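Local coordinates for protein glycosyltransferase Gtf1 (Streptococcus pneumoniae, PDB 4PQG) that is a glycosyltransferase with a GT-B clan family domain and an extended beta-sheet domain, and binds uridine-5'-diphosphate, at residues Y402-T407 with G425-G430; S330-S335 with S396-Q401; T78-A83 with Y175-T180; W72-F77 with P181-L186; D116-V121 with Y138-N143. All blocks are in the same frame, centred on the assembly; numbering follows the deposited sequence.

Contact 1 (Y402-T407 with G425-G430)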
# COMPACT_ATOMS: atom_id res chain seq x y z
N TYR A 402 -2.55 -19.29 -14.55
CA TYR A 402 -1.53 -20.14 -13.94
C TYR A 402 -2.13 -21.37 -13.26
O TYR A 402 -3.34 -21.47 -13.08
CB TYR A 402 -0.69 -19.33 -12.94
CG TYR A 402 0.13 -18.21 -13.57
CD1 TYR A 402 1.46 -18.41 -13.90
CD2 TYR A 402 -0.45 -16.96 -13.84
CE1 TYR A 402 2.22 -17.40 -14.47
CE2 TYR A 402 0.30 -15.94 -14.41
CZ TYR A 402 1.63 -16.17 -14.72
OH TYR A 402 2.39 -15.18 -15.29
N GLU A 403 -1.28 -22.31 -12.87
CA GLU A 403 -1.77 -23.51 -12.23
C GLU A 403 -1.69 -23.49 -10.71
O GLU A 403 -2.67 -23.84 -10.05
CB GLU A 403 -1.11 -24.75 -12.81
CG GLU A 403 -1.61 -25.05 -14.22
CD GLU A 403 -1.07 -26.36 -14.79
OE1 GLU A 403 0.02 -26.80 -14.36
OE2 GLU A 403 -1.75 -26.93 -15.67
N VAL A 404 -0.55 -23.07 -10.17
CA VAL A 404 -0.30 -23.15 -8.73
C VAL A 404 0.38 -21.87 -8.22
O VAL A 404 1.22 -21.30 -8.91
CB VAL A 404 0.60 -24.37 -8.38
CG1 VAL A 404 0.91 -24.41 -6.87
CG2 VAL A 404 -0.05 -25.68 -8.82
N TYR A 405 -0.00 -21.45 -7.02
CA TYR A 405 0.59 -20.29 -6.36
C TYR A 405 1.56 -20.76 -5.27
O TYR A 405 1.22 -21.65 -4.50
CB TYR A 405 -0.51 -19.41 -5.73
CG TYR A 405 0.03 -18.11 -5.14
CD1 TYR A 405 -0.02 -16.92 -5.87
CD2 TYR A 405 0.59 -18.07 -3.86
CE1 TYR A 405 0.49 -15.73 -5.34
CE2 TYR A 405 1.11 -16.89 -3.33
CZ TYR A 405 1.06 -15.73 -4.08
OH TYR A 405 1.57 -14.56 -3.55
N LEU A 406 2.73 -20.12 -5.21
CA LEU A 406 3.76 -20.36 -4.18
C LEU A 406 4.03 -19.15 -3.25
O LEU A 406 4.11 -18.03 -3.70
CB LEU A 406 5.09 -20.71 -4.86
CG LEU A 406 5.16 -21.85 -5.87
CD1 LEU A 406 6.60 -22.00 -6.35
CD2 LEU A 406 4.67 -23.15 -5.23
N THR A 407 4.23 -19.42 -1.97
CA THR A 407 4.58 -18.41 -0.97
C THR A 407 5.55 -19.07 -0.01
O THR A 407 5.36 -20.22 0.39
CB THR A 407 3.34 -17.88 -0.19
OG1 THR A 407 3.77 -17.23 1.02
CG2 THR A 407 2.39 -19.04 0.20
N GLY A 425 -8.89 -19.99 -8.34
CA GLY A 425 -8.72 -21.44 -8.37
C GLY A 425 -7.27 -21.92 -8.37
O GLY A 425 -6.94 -22.92 -9.01
N LEU A 426 -6.41 -21.21 -7.65
CA LEU A 426 -5.03 -21.68 -7.54
C LEU A 426 -4.84 -22.44 -6.26
O LEU A 426 -5.22 -21.95 -5.19
CB LEU A 426 -4.02 -20.51 -7.62
CG LEU A 426 -3.97 -19.71 -8.93
CD1 LEU A 426 -2.94 -18.59 -8.85
CD2 LEU A 426 -3.66 -20.61 -10.11
N PRO A 427 -4.28 -23.65 -6.36
CA PRO A 427 -3.78 -24.31 -5.16
C PRO A 427 -2.64 -23.47 -4.59
O PRO A 427 -1.97 -22.77 -5.35
CB PRO A 427 -3.22 -25.64 -5.69
CG PRO A 427 -3.97 -25.86 -6.96
CD PRO A 427 -4.07 -24.49 -7.56
N LEU A 428 -2.44 -23.55 -3.28
CA LEU A 428 -1.36 -22.81 -2.61
C LEU A 428 -0.36 -23.76 -1.97
O LEU A 428 -0.74 -24.73 -1.34
CB LEU A 428 -1.93 -21.87 -1.54
CG LEU A 428 -3.14 -20.99 -1.85
CD1 LEU A 428 -3.49 -20.14 -0.63
CD2 LEU A 428 -2.88 -20.09 -3.04
N ILE A 429 0.93 -23.47 -2.12
CA ILE A 429 1.96 -24.15 -1.31
C ILE A 429 2.69 -23.12 -0.45
O ILE A 429 3.31 -22.21 -0.98
CB ILE A 429 2.98 -24.92 -2.19
CG1 ILE A 429 2.26 -25.96 -3.08
CG2 ILE A 429 4.04 -25.57 -1.32
CD1 ILE A 429 3.15 -26.58 -4.16
N GLY A 430 2.61 -23.26 0.87
CA GLY A 430 3.25 -22.31 1.78
C GLY A 430 3.62 -22.87 3.13
O GLY A 430 3.32 -24.03 3.45
O HOH W 1 -5.19 -24.24 -10.86
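L426 lays its side chain against Y402, E403 and Y405. Its CB lies 4.1 Å from CB of Y405. CG stands anti to the carbonyl carbon (chi1 -63°), and the two methyls beyond it part. CD1 stays with Y405, 4.0 Å from its CB, and sits at the edge of the ring near its plane. CD2 turns to the backbone. It meets O of Y402 at 3.1 Å and O of E403 at 3.4 Å, a tight fit. A water donates to both E403 O and G425 O and so bridges the two segments.

Further on, the strands run parallel. Y405 N donates to P427 O at 2.9 Å. I429 N donates to Y405 O at 3.0 Å, and T407 N to I429 O at 3.1 Å. All three bonds are close to straight. CD2 of L428 packs on CB of Y405 at 3.6 Å. On the other face of the sheet, CD2 of L406 packs on CB and CD1 of I429.

Strands 404-406 and 428-431 and helix 416-423 form a beta-alpha-beta unit of a parallel sheet. The helix packs on Y405 and L428. Helix 478-489 touches V404 and P427, and strand 330-334 is the other neighbour of 404-406.

Contact 2 (S330-S335 with S396-Q401)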
# COMPACT_ATOMS: atom_id res chain seq x y z
N SER A 330 2.79 -24.08 -14.88
CA SER A 330 3.10 -22.68 -14.58
C SER A 330 2.88 -22.33 -13.10
O SER A 330 1.82 -22.62 -12.54
CB SER A 330 2.31 -21.73 -15.50
OG SER A 330 0.92 -21.84 -15.27
N LEU A 331 3.88 -21.70 -12.50
CA LEU A 331 3.84 -21.29 -11.10
C LEU A 331 3.83 -19.76 -10.98
O LEU A 331 4.38 -19.06 -11.83
CB LEU A 331 5.02 -21.89 -10.31
CG LEU A 331 5.24 -23.42 -10.45
CD1 LEU A 331 6.54 -23.85 -9.79
CD2 LEU A 331 4.07 -24.21 -9.89
N ILE A 332 3.20 -19.25 -9.93
CA ILE A 332 3.11 -17.80 -9.72
C ILE A 332 3.31 -17.44 -8.24
O ILE A 332 2.97 -18.23 -7.35
CB ILE A 332 1.78 -17.22 -10.32
CG1 ILE A 332 1.69 -15.70 -10.13
CG2 ILE A 332 0.56 -17.94 -9.76
CD1 ILE A 332 0.42 -15.09 -10.69
N THR A 333 3.93 -16.28 -7.98
CA THR A 333 3.87 -15.62 -6.68
C THR A 333 3.70 -14.12 -6.91
O THR A 333 4.05 -13.61 -7.98
CB THR A 333 5.08 -15.93 -5.76
OG1 THR A 333 4.74 -15.60 -4.41
CG2 THR A 333 6.31 -15.14 -6.15
N ALA A 334 3.11 -13.44 -5.93
CA ALA A 334 2.79 -12.02 -6.09
C ALA A 334 2.94 -11.33 -4.75
O ALA A 334 2.19 -11.61 -3.81
CB ALA A 334 1.38 -11.82 -6.65
N SER A 335 3.96 -10.48 -4.65
CA SER A 335 4.27 -9.78 -3.40
C SER A 335 5.27 -8.67 -3.62
O SER A 335 6.00 -8.62 -4.64
CB SER A 335 4.81 -10.76 -2.34
OG SER A 335 6.14 -11.16 -2.61
N SER A 396 -5.90 -8.95 -11.58
CA SER A 396 -7.24 -9.55 -11.59
C SER A 396 -7.41 -10.62 -12.67
O SER A 396 -8.06 -11.63 -12.42
CB SER A 396 -8.34 -8.49 -11.71
OG SER A 396 -8.14 -7.73 -12.90
N GLN A 397 -6.82 -10.39 -13.84
CA GLN A 397 -6.89 -11.34 -14.97
C GLN A 397 -5.66 -12.26 -15.06
O GLN A 397 -5.58 -13.12 -15.94
CB GLN A 397 -7.06 -10.60 -16.31
CG GLN A 397 -8.21 -9.60 -16.35
CD GLN A 397 -9.52 -10.18 -15.84
OE1 GLN A 397 -9.95 -11.26 -16.25
NE2 GLN A 397 -10.17 -9.45 -14.92
N ILE A 398 -4.72 -12.09 -14.13
CA ILE A 398 -3.42 -12.74 -14.23
C ILE A 398 -3.42 -14.13 -13.61
O ILE A 398 -2.97 -15.09 -14.24
CB ILE A 398 -2.31 -11.84 -13.59
CG1 ILE A 398 -2.13 -10.53 -14.38
CG2 ILE A 398 -1.00 -12.61 -13.41
CD1 ILE A 398 -1.49 -10.66 -15.75
N TYR A 399 -3.95 -14.23 -12.40
CA TYR A 399 -3.87 -15.44 -11.58
C TYR A 399 -4.42 -16.68 -12.29
O TYR A 399 -3.80 -17.74 -12.24
CB TYR A 399 -4.69 -15.28 -10.31
CG TYR A 399 -4.15 -14.35 -9.25
CD1 TYR A 399 -3.06 -14.73 -8.46
CD2 TYR A 399 -4.78 -13.13 -8.99
CE1 TYR A 399 -2.58 -13.90 -7.47
CE2 TYR A 399 -4.30 -12.29 -7.99
CZ TYR A 399 -3.21 -12.68 -7.23
OH TYR A 399 -2.74 -11.87 -6.22
N SER A 400 -5.58 -16.54 -12.92
CA SER A 400 -6.26 -17.68 -13.53
C SER A 400 -5.61 -18.14 -14.85
O SER A 400 -6.12 -19.03 -15.53
CB SER A 400 -7.77 -17.40 -13.67
OG SER A 400 -8.00 -16.27 -14.49
N GLN A 401 -4.46 -17.54 -15.20
CA GLN A 401 -3.62 -18.00 -16.31
C GLN A 401 -2.57 -19.03 -15.85
O GLN A 401 -1.83 -19.58 -16.65
CB GLN A 401 -2.93 -16.83 -16.99
CG GLN A 401 -3.88 -15.81 -17.61
CD GLN A 401 -3.16 -14.67 -18.30
OE1 GLN A 401 -2.36 -14.88 -19.20
NE2 GLN A 401 -3.47 -13.45 -17.89
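I332 reaches Y399 and I398 with one methyl, CD1. Its chain is fully extended: CG1 is anti to the backbone N (chi1 -179°), and CD1 continues the line (chi2 -179°). CD1 then lies 3.9 Å from CG2 of I398. It is 4.1 Å from CD1 of Y399, on an oblique approach to the ring. I332 crosses both partners at about a right angle.

The strand 330-334 belongs to the parallel sheet of a Rossmann-like domain. The partner segment is a loop that ends in a short 3-10 turn, 399-401, just before strand 404-406.

Y399 has CG anti to its carbonyl carbon (chi1 -72°). Its OH ends 4.1 Å from CB of A334 and is hydrogen-bonded to E420. The Y399 side chain also lies about 4 Å from the bound uridine-5'-diphosphate. S330 meets the loop more loosely, with OG 3.8 Å from Q401 O; that hydroxyl bonds to K327 O. Within the loop, NE2 of Q401 folds back to donate to Q397 O at 2.9 Å, from above the carbonyl plane.

Contact 3 (T78-A83 with Y175-T180)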
# COMPACT_ATOMS: atom_id res chain seq x y z
N THR A 78 -6.62 23.76 1.06
CA THR A 78 -6.78 24.62 -0.09
C THR A 78 -8.10 24.27 -0.79
O THR A 78 -8.79 23.32 -0.41
CB THR A 78 -5.62 24.48 -1.12
OG1 THR A 78 -5.82 23.32 -1.94
CG2 THR A 78 -4.23 24.40 -0.41
N ASP A 79 -8.42 25.02 -1.83
CA ASP A 79 -9.64 24.74 -2.59
C ASP A 79 -9.35 24.02 -3.91
O ASP A 79 -10.24 23.88 -4.75
CB ASP A 79 -10.44 26.02 -2.82
CG ASP A 79 -9.78 26.98 -3.80
OD1 ASP A 79 -8.71 26.68 -4.40
OD2 ASP A 79 -10.33 28.07 -3.99
N ILE A 80 -8.10 23.57 -4.11
CA ILE A 80 -7.77 22.76 -5.30
C ILE A 80 -8.21 21.32 -5.06
O ILE A 80 -7.84 20.70 -4.04
CB ILE A 80 -6.27 22.83 -5.67
CG1 ILE A 80 -5.92 24.27 -6.09
CG2 ILE A 80 -5.91 21.78 -6.74
CD1 ILE A 80 -4.47 24.50 -6.49
N LYS A 81 -9.03 20.80 -5.97
CA LYS A 81 -9.59 19.46 -5.82
C LYS A 81 -8.58 18.39 -6.26
O LYS A 81 -7.77 18.63 -7.16
CB LYS A 81 -10.88 19.30 -6.65
CG LYS A 81 -11.98 20.29 -6.33
CD LYS A 81 -12.35 20.31 -4.85
CE LYS A 81 -13.34 21.43 -4.56
NZ LYS A 81 -13.38 21.77 -3.11
N ILE A 82 -8.64 17.23 -5.61
CA ILE A 82 -7.91 16.04 -6.06
C ILE A 82 -8.31 15.78 -7.51
O ILE A 82 -9.49 15.57 -7.80
CB ILE A 82 -8.25 14.81 -5.18
CG1 ILE A 82 -7.81 15.04 -3.72
CG2 ILE A 82 -7.60 13.54 -5.74
CD1 ILE A 82 -6.31 15.21 -3.54
N ALA A 83 -7.33 15.79 -8.41
CA ALA A 83 -7.59 15.70 -9.86
C ALA A 83 -6.36 15.21 -10.63
O ALA A 83 -5.25 15.37 -10.17
CB ALA A 83 -8.02 17.07 -10.39
N TYR A 175 -1.13 26.43 -2.88
CA TYR A 175 -1.98 27.44 -3.51
C TYR A 175 -3.45 27.05 -3.59
O TYR A 175 -3.81 25.84 -3.54
CB TYR A 175 -1.50 27.74 -4.93
CG TYR A 175 -0.08 28.24 -4.96
CD1 TYR A 175 0.20 29.59 -4.78
CD2 TYR A 175 0.98 27.35 -5.18
CE1 TYR A 175 1.50 30.05 -4.79
CE2 TYR A 175 2.29 27.79 -5.21
CZ TYR A 175 2.54 29.15 -5.00
OH TYR A 175 3.84 29.61 -5.01
N ASN A 176 -4.29 28.08 -3.72
CA ASN A 176 -5.67 27.91 -4.16
C ASN A 176 -5.76 27.95 -5.69
O ASN A 176 -4.78 28.30 -6.36
CB ASN A 176 -6.57 29.01 -3.56
CG ASN A 176 -6.98 28.72 -2.13
OD1 ASN A 176 -6.99 27.58 -1.67
ND2 ASN A 176 -7.33 29.77 -1.40
N GLU A 177 -6.93 27.62 -6.23
CA GLU A 177 -7.15 27.65 -7.69
C GLU A 177 -6.75 28.96 -8.37
O GLU A 177 -6.18 28.94 -9.46
CB GLU A 177 -8.61 27.36 -8.03
CG GLU A 177 -9.02 25.92 -7.81
CD GLU A 177 -10.41 25.65 -8.34
OE1 GLU A 177 -11.24 26.59 -8.41
OE2 GLU A 177 -10.69 24.49 -8.69
N ASP A 178 -7.03 30.08 -7.71
CA ASP A 178 -6.80 31.40 -8.32
C ASP A 178 -5.34 31.84 -8.27
O ASP A 178 -5.03 32.95 -8.69
CB ASP A 178 -7.71 32.47 -7.69
CG ASP A 178 -7.42 32.69 -6.22
OD1 ASP A 178 -6.45 32.12 -5.67
OD2 ASP A 178 -8.21 33.43 -5.59
N GLY A 179 -4.46 30.99 -7.75
CA GLY A 179 -3.03 31.29 -7.71
C GLY A 179 -2.57 31.99 -6.43
O GLY A 179 -1.38 32.28 -6.27
N THR A 180 -3.49 32.26 -5.51
CA THR A 180 -3.11 32.84 -4.22
C THR A 180 -2.61 31.75 -3.26
O THR A 180 -3.19 30.67 -3.18
CB THR A 180 -4.26 33.66 -3.57
OG1 THR A 180 -5.39 32.82 -3.33
CG2 THR A 180 -4.69 34.80 -4.48
O HOH W 2 -9.24 30.08 -5.54
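D79 grips N176 and E177 with two hydrogen bonds, one to each. E177 N donates to OD1 of D79 at 2.7 Å, in a nearly straight bond to the syn lone pair. In return D79 N donates to OD1 of N176 at 2.9 Å. This donor sits 35° out of the amide carbonyl plane. The side chains of D79 and N176 cross at about a right angle, with carboxylate and amide planes 40° apart. The first torsion of D79 puts CG between its backbone N and carbonyl carbon (chi1 71°), and OD1 then reaches E177 N. OD2 of D79 accepts from a water at 2.8 Å, and the same water accepts from D178 N.

Each loop also has bonds of its own. OG1 of T78 accepts from I80 N at 3.2 Å, an ST turn. OD1 of D178 accepts from both N and OG1 of T180, the first bond making an Asx turn. Support from outside comes from N75 O, bonded to T78 OG1, and from the Y152 hydroxyl, shared by E177 OE2 and K81 N.

Beside these bonds, T78 and I80 pack on the Y175 carbonyl and on E177. CB of T78 lies 3.3 Å from Y175 O, and CD1 of I80 is also 3.3 Å from Y175 O. CG1 of I80 rests 3.9 Å from CG of E177.

N176-G179 is a type I turn. Positive phi at G179, with N176 N bonded to T180 O, is consistent with a G1 bulge in the hairpin joining strands 166-175 and 181-188.

Contact 4 (W72-F77 with P181-L186)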
# COMPACT_ATOMS: atom_id res chain seq x y z
N TRP A 72 -5.86 14.35 0.73
CA TRP A 72 -4.43 14.49 0.95
C TRP A 72 -4.25 15.60 1.92
O TRP A 72 -4.77 16.71 1.71
CB TRP A 72 -3.68 14.75 -0.36
CG TRP A 72 -2.18 14.93 -0.19
CD1 TRP A 72 -1.33 14.27 0.70
CD2 TRP A 72 -1.30 15.85 -0.93
NE1 TRP A 72 -0.04 14.71 0.56
CE2 TRP A 72 0.05 15.65 -0.40
CE3 TRP A 72 -1.50 16.79 -1.93
CZ2 TRP A 72 1.14 16.36 -0.87
CZ3 TRP A 72 -0.39 17.50 -2.41
CH2 TRP A 72 0.89 17.30 -1.87
N LEU A 73 -3.59 15.31 3.04
CA LEU A 73 -3.41 16.28 4.12
C LEU A 73 -3.05 17.70 3.64
O LEU A 73 -3.68 18.70 4.04
CB LEU A 73 -2.35 15.77 5.12
CG LEU A 73 -1.78 16.73 6.17
CD1 LEU A 73 -2.84 17.15 7.19
CD2 LEU A 73 -0.57 16.13 6.88
N TYR A 74 -2.05 17.81 2.77
CA TYR A 74 -1.48 19.13 2.41
C TYR A 74 -2.39 19.93 1.46
O TYR A 74 -2.39 21.15 1.46
CB TYR A 74 -0.06 18.95 1.84
CG TYR A 74 0.89 18.39 2.89
CD1 TYR A 74 1.58 19.25 3.75
CD2 TYR A 74 1.07 17.00 3.03
CE1 TYR A 74 2.44 18.75 4.71
CE2 TYR A 74 1.93 16.49 3.99
CZ TYR A 74 2.59 17.37 4.84
OH TYR A 74 3.42 16.91 5.81
N ASN A 75 -3.18 19.21 0.67
CA ASN A 75 -4.15 19.79 -0.28
C ASN A 75 -5.45 20.26 0.40
O ASN A 75 -6.14 21.16 -0.10
CB ASN A 75 -4.48 18.71 -1.33
CG ASN A 75 -5.65 19.08 -2.21
OD1 ASN A 75 -6.75 18.54 -2.06
ND2 ASN A 75 -5.45 20.04 -3.10
N HIS A 76 -5.76 19.64 1.55
CA HIS A 76 -7.06 19.77 2.22
C HIS A 76 -7.38 21.16 2.66
O HIS A 76 -8.55 21.57 2.63
CB HIS A 76 -7.12 18.85 3.44
CG HIS A 76 -8.40 18.96 4.24
ND1 HIS A 76 -9.57 18.48 3.79
CD2 HIS A 76 -8.65 19.52 5.49
CE1 HIS A 76 -10.53 18.72 4.71
NE2 HIS A 76 -9.96 19.35 5.75
N PHE A 77 -6.35 21.91 3.05
CA PHE A 77 -6.50 23.29 3.46
C PHE A 77 -6.68 24.26 2.29
O PHE A 77 -6.81 25.46 2.51
CB PHE A 77 -5.29 23.72 4.30
CG PHE A 77 -5.06 22.88 5.53
CD1 PHE A 77 -5.69 23.19 6.72
CD2 PHE A 77 -4.18 21.80 5.50
CE1 PHE A 77 -5.47 22.43 7.88
CE2 PHE A 77 -3.95 21.03 6.64
CZ PHE A 77 -4.59 21.35 7.84
N PRO A 181 -1.53 32.04 -2.51
CA PRO A 181 -1.00 31.07 -1.55
C PRO A 181 -1.91 30.94 -0.36
O PRO A 181 -2.52 31.93 0.05
CB PRO A 181 0.33 31.70 -1.10
CG PRO A 181 0.16 33.17 -1.34
CD PRO A 181 -0.65 33.23 -2.62
N VAL A 182 -2.04 29.73 0.17
CA VAL A 182 -2.80 29.48 1.37
C VAL A 182 -1.87 29.41 2.57
O VAL A 182 -2.14 30.02 3.61
CB VAL A 182 -3.60 28.16 1.30
CG1 VAL A 182 -4.32 27.89 2.62
CG2 VAL A 182 -4.59 28.22 0.15
N TYR A 183 -0.77 28.67 2.44
CA TYR A 183 0.15 28.54 3.56
C TYR A 183 1.55 28.19 3.07
O TYR A 183 1.70 27.68 1.96
CB TYR A 183 -0.36 27.51 4.58
CG TYR A 183 -0.34 26.05 4.13
CD1 TYR A 183 0.72 25.20 4.49
CD2 TYR A 183 -1.38 25.52 3.37
CE1 TYR A 183 0.73 23.85 4.11
CE2 TYR A 183 -1.38 24.18 2.97
CZ TYR A 183 -0.33 23.35 3.35
OH TYR A 183 -0.34 22.03 2.96
N ASP A 184 2.55 28.49 3.90
CA ASP A 184 3.96 28.18 3.59
C ASP A 184 4.46 27.19 4.63
O ASP A 184 4.08 27.27 5.80
CB ASP A 184 4.84 29.44 3.63
CG ASP A 184 4.25 30.61 2.85
OD1 ASP A 184 3.90 30.40 1.65
OD2 ASP A 184 4.13 31.73 3.43
N ILE A 185 5.33 26.28 4.23
CA ILE A 185 5.97 25.42 5.20
C ILE A 185 7.43 25.81 5.17
O ILE A 185 8.05 25.76 4.11
CB ILE A 185 5.83 23.91 4.90
CG1 ILE A 185 4.36 23.55 4.59
CG2 ILE A 185 6.42 23.09 6.06
CD1 ILE A 185 4.17 22.14 4.01
N LEU A 186 7.96 26.23 6.31
CA LEU A 186 9.37 26.55 6.40
C LEU A 186 10.09 25.25 6.74
O LEU A 186 9.76 24.59 7.72
CB LEU A 186 9.62 27.65 7.44
CG LEU A 186 8.87 28.96 7.15
CD1 LEU A 186 9.31 30.03 8.16
CD2 LEU A 186 9.10 29.45 5.71
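Y183 and Y74 make the single hydrogen bond of this contact. OH of Y183 donates to Y74 O at 2.7 Å. It lies in the carbonyl plane, on a lone pair, with a C=O...donor angle of 109°. The Y74 hydroxyl bonds elsewhere, to E192 and K205.

The aromatic pair is T-shaped. F77 turns its edge to the face of the Y183 ring, with centroids 6.0 Å apart and planes at 72°.

Two apolar contacts accompany these rings. CD1 of I185 lies 3.9 Å from CE1 of Y74, the two side chains crossing at about a right angle. CB of F77 is 4.2 Å from CE2 of Y183. Separately, a methyl meets a backbone oxygen in van der Waals contact: CG1 of V182 comes to 3.5 Å from F77 O.

V182 and Y183 form a classic beta bulge opposite F174 of strand 166-175. Y183 also stacks on F197. Strand 191-196 touches I185, and helix 205-215 packs on F77 and L73. The short, weakly bonded helix 73-76 lies between helix 205-215 and strand 181-188.

Contact 5 (D116-V121 with Y138-N143)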
# COMPACT_ATOMS: atom_id res chain seq x y z
N ASP A 116 18.26 33.84 -22.92
CA ASP A 116 18.89 34.06 -21.63
C ASP A 116 19.56 32.72 -21.27
O ASP A 116 18.92 31.79 -20.77
CB ASP A 116 17.85 34.48 -20.59
CG ASP A 116 18.47 34.90 -19.25
OD1 ASP A 116 19.57 34.41 -18.91
OD2 ASP A 116 17.85 35.73 -18.54
N GLN A 117 20.86 32.64 -21.56
CA GLN A 117 21.66 31.43 -21.38
C GLN A 117 21.70 30.97 -19.92
O GLN A 117 22.00 29.81 -19.63
CB GLN A 117 23.09 31.68 -21.86
CG GLN A 117 23.78 30.47 -22.44
CD GLN A 117 23.59 30.35 -23.95
OE1 GLN A 117 24.56 30.32 -24.70
NE2 GLN A 117 22.33 30.29 -24.39
N ASP A 118 21.39 31.89 -19.02
CA ASP A 118 21.44 31.62 -17.59
C ASP A 118 20.27 30.79 -17.07
O ASP A 118 20.38 30.19 -16.01
CB ASP A 118 21.57 32.92 -16.80
CG ASP A 118 22.89 33.62 -17.04
OD1 ASP A 118 23.92 32.93 -17.26
OD2 ASP A 118 22.91 34.87 -16.99
N LYS A 119 19.16 30.75 -17.80
CA LYS A 119 17.97 30.07 -17.31
C LYS A 119 17.46 28.93 -18.20
O LYS A 119 17.47 29.03 -19.42
CB LYS A 119 16.86 31.09 -16.99
CG LYS A 119 15.85 31.39 -18.09
CD LYS A 119 15.03 32.64 -17.77
CE LYS A 119 13.84 32.83 -18.71
NZ LYS A 119 12.65 31.99 -18.38
N PHE A 120 17.04 27.83 -17.56
CA PHE A 120 16.27 26.79 -18.24
C PHE A 120 15.20 26.17 -17.33
O PHE A 120 15.28 26.26 -16.11
CB PHE A 120 17.18 25.71 -18.86
CG PHE A 120 18.02 24.93 -17.88
CD1 PHE A 120 17.48 23.84 -17.18
CD2 PHE A 120 19.36 25.24 -17.70
CE1 PHE A 120 18.27 23.11 -16.30
CE2 PHE A 120 20.16 24.51 -16.81
CZ PHE A 120 19.61 23.44 -16.11
N VAL A 121 14.20 25.55 -17.96
CA VAL A 121 13.12 24.88 -17.25
C VAL A 121 13.16 23.41 -17.64
O VAL A 121 13.24 23.08 -18.83
CB VAL A 121 11.74 25.47 -17.65
CG1 VAL A 121 10.61 24.73 -16.93
CG2 VAL A 121 11.67 26.95 -17.33
N TYR A 138 12.89 25.10 -12.18
CA TYR A 138 13.48 26.33 -12.72
C TYR A 138 14.89 26.52 -12.22
O TYR A 138 15.12 26.60 -11.01
CB TYR A 138 12.67 27.57 -12.35
CG TYR A 138 13.20 28.87 -12.96
CD1 TYR A 138 12.88 29.23 -14.28
CD2 TYR A 138 14.00 29.75 -12.21
CE1 TYR A 138 13.34 30.43 -14.83
CE2 TYR A 138 14.47 30.95 -12.74
CZ TYR A 138 14.14 31.28 -14.05
OH TYR A 138 14.60 32.47 -14.58
N VAL A 139 15.81 26.65 -13.16
CA VAL A 139 17.24 26.68 -12.84
C VAL A 139 17.84 27.98 -13.36
O VAL A 139 17.59 28.37 -14.51
CB VAL A 139 17.97 25.44 -13.42
CG1 VAL A 139 19.43 25.45 -13.04
CG2 VAL A 139 17.32 24.15 -12.96
N PHE A 140 18.60 28.66 -12.51
CA PHE A 140 19.27 29.89 -12.90
C PHE A 140 20.77 29.75 -12.66
O PHE A 140 21.20 29.31 -11.58
CB PHE A 140 18.72 31.10 -12.16
CG PHE A 140 19.11 32.41 -12.78
CD1 PHE A 140 18.47 32.87 -13.93
CD2 PHE A 140 20.13 33.18 -12.22
CE1 PHE A 140 18.85 34.07 -14.52
CE2 PHE A 140 20.50 34.39 -12.79
CZ PHE A 140 19.86 34.84 -13.94
N LYS A 141 21.56 30.10 -13.68
CA LYS A 141 23.02 29.93 -13.66
C LYS A 141 23.43 28.66 -12.91
O LYS A 141 24.22 28.71 -11.97
CB LYS A 141 23.71 31.18 -13.08
CG LYS A 141 23.51 32.45 -13.91
CD LYS A 141 24.41 33.62 -13.50
CE LYS A 141 25.88 33.37 -13.87
NZ LYS A 141 26.77 34.54 -13.60
N GLY A 142 22.84 27.53 -13.32
CA GLY A 142 23.19 26.23 -12.74
C GLY A 142 22.46 25.83 -11.47
O GLY A 142 22.43 24.65 -11.11
N ASN A 143 21.85 26.81 -10.80
CA ASN A 143 21.20 26.57 -9.50
C ASN A 143 19.68 26.47 -9.54
O ASN A 143 19.00 27.36 -10.06
CB ASN A 143 21.62 27.64 -8.49
CG ASN A 143 23.11 27.60 -8.20
OD1 ASN A 143 23.70 26.53 -8.02
ND2 ASN A 143 23.72 28.78 -8.16
O HOH W 3 20.89 27.35 -15.38
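Y138 lies across K119 and V121. Its OH comes to 3.2 Å from CD of K119. NZ of K119 lies at the edge of the ring, in its plane, and bonds to G97 O. CG2 of V121 meets CD1 of Y138 at 4.0 Å, the side chains crossing at about a right angle.

V139 pairs with F120 through two backbone bonds. V139 N donates to F120 O at 3.0 Å, and F120 N donates to V139 O at 3.1 Å. F120 has CG between its backbone N and carbonyl carbon (chi1 63°), which carries the ring to V139. The ring takes CB of V139 over one face in a CH-pi contact, 3.9 Å from the centroid. These residues belong to the antiparallel hairpin of strands 119-125 and 133-140, at the end away from its connecting loop.

F140 carries CB of D118 over one face, 4.1 Å from the ring centroid. K141 N donates to D118 O at 2.6 Å. The K141 and D118 side chains run side by side, but NZ of K141 stays 4.9 Å from OD1 of D118. A water accepts from G142 N and donates to D118 O. N143 closes the type I' turn, exchanging backbone bonds with F140 and leading into strand 143-150.

Contacts 1 and 2 are buried and share the parallel sheet of the glycosyltransferase domain. They touch where L406 bonds to I332 and T333. Contact 1 is made mostly by strand pairing, contact 2 mostly by side-chain packing, with no bond between its segments. Contacts 3 and 4 lie on the other side of the chain's centre, about 47 and 46 Å from contact 1 between centres. They adjoin, with I80 O bonded to N75 ND2. Contact 3 is polar and partly exposed; contact 4 is buried and largely aromatic, with one hydrogen bond. Contact 5 belongs to the same antiparallel sheet that contact 4 reaches, farther out, partly open to solvent, and made by backbone pairing with CH-pi contacts.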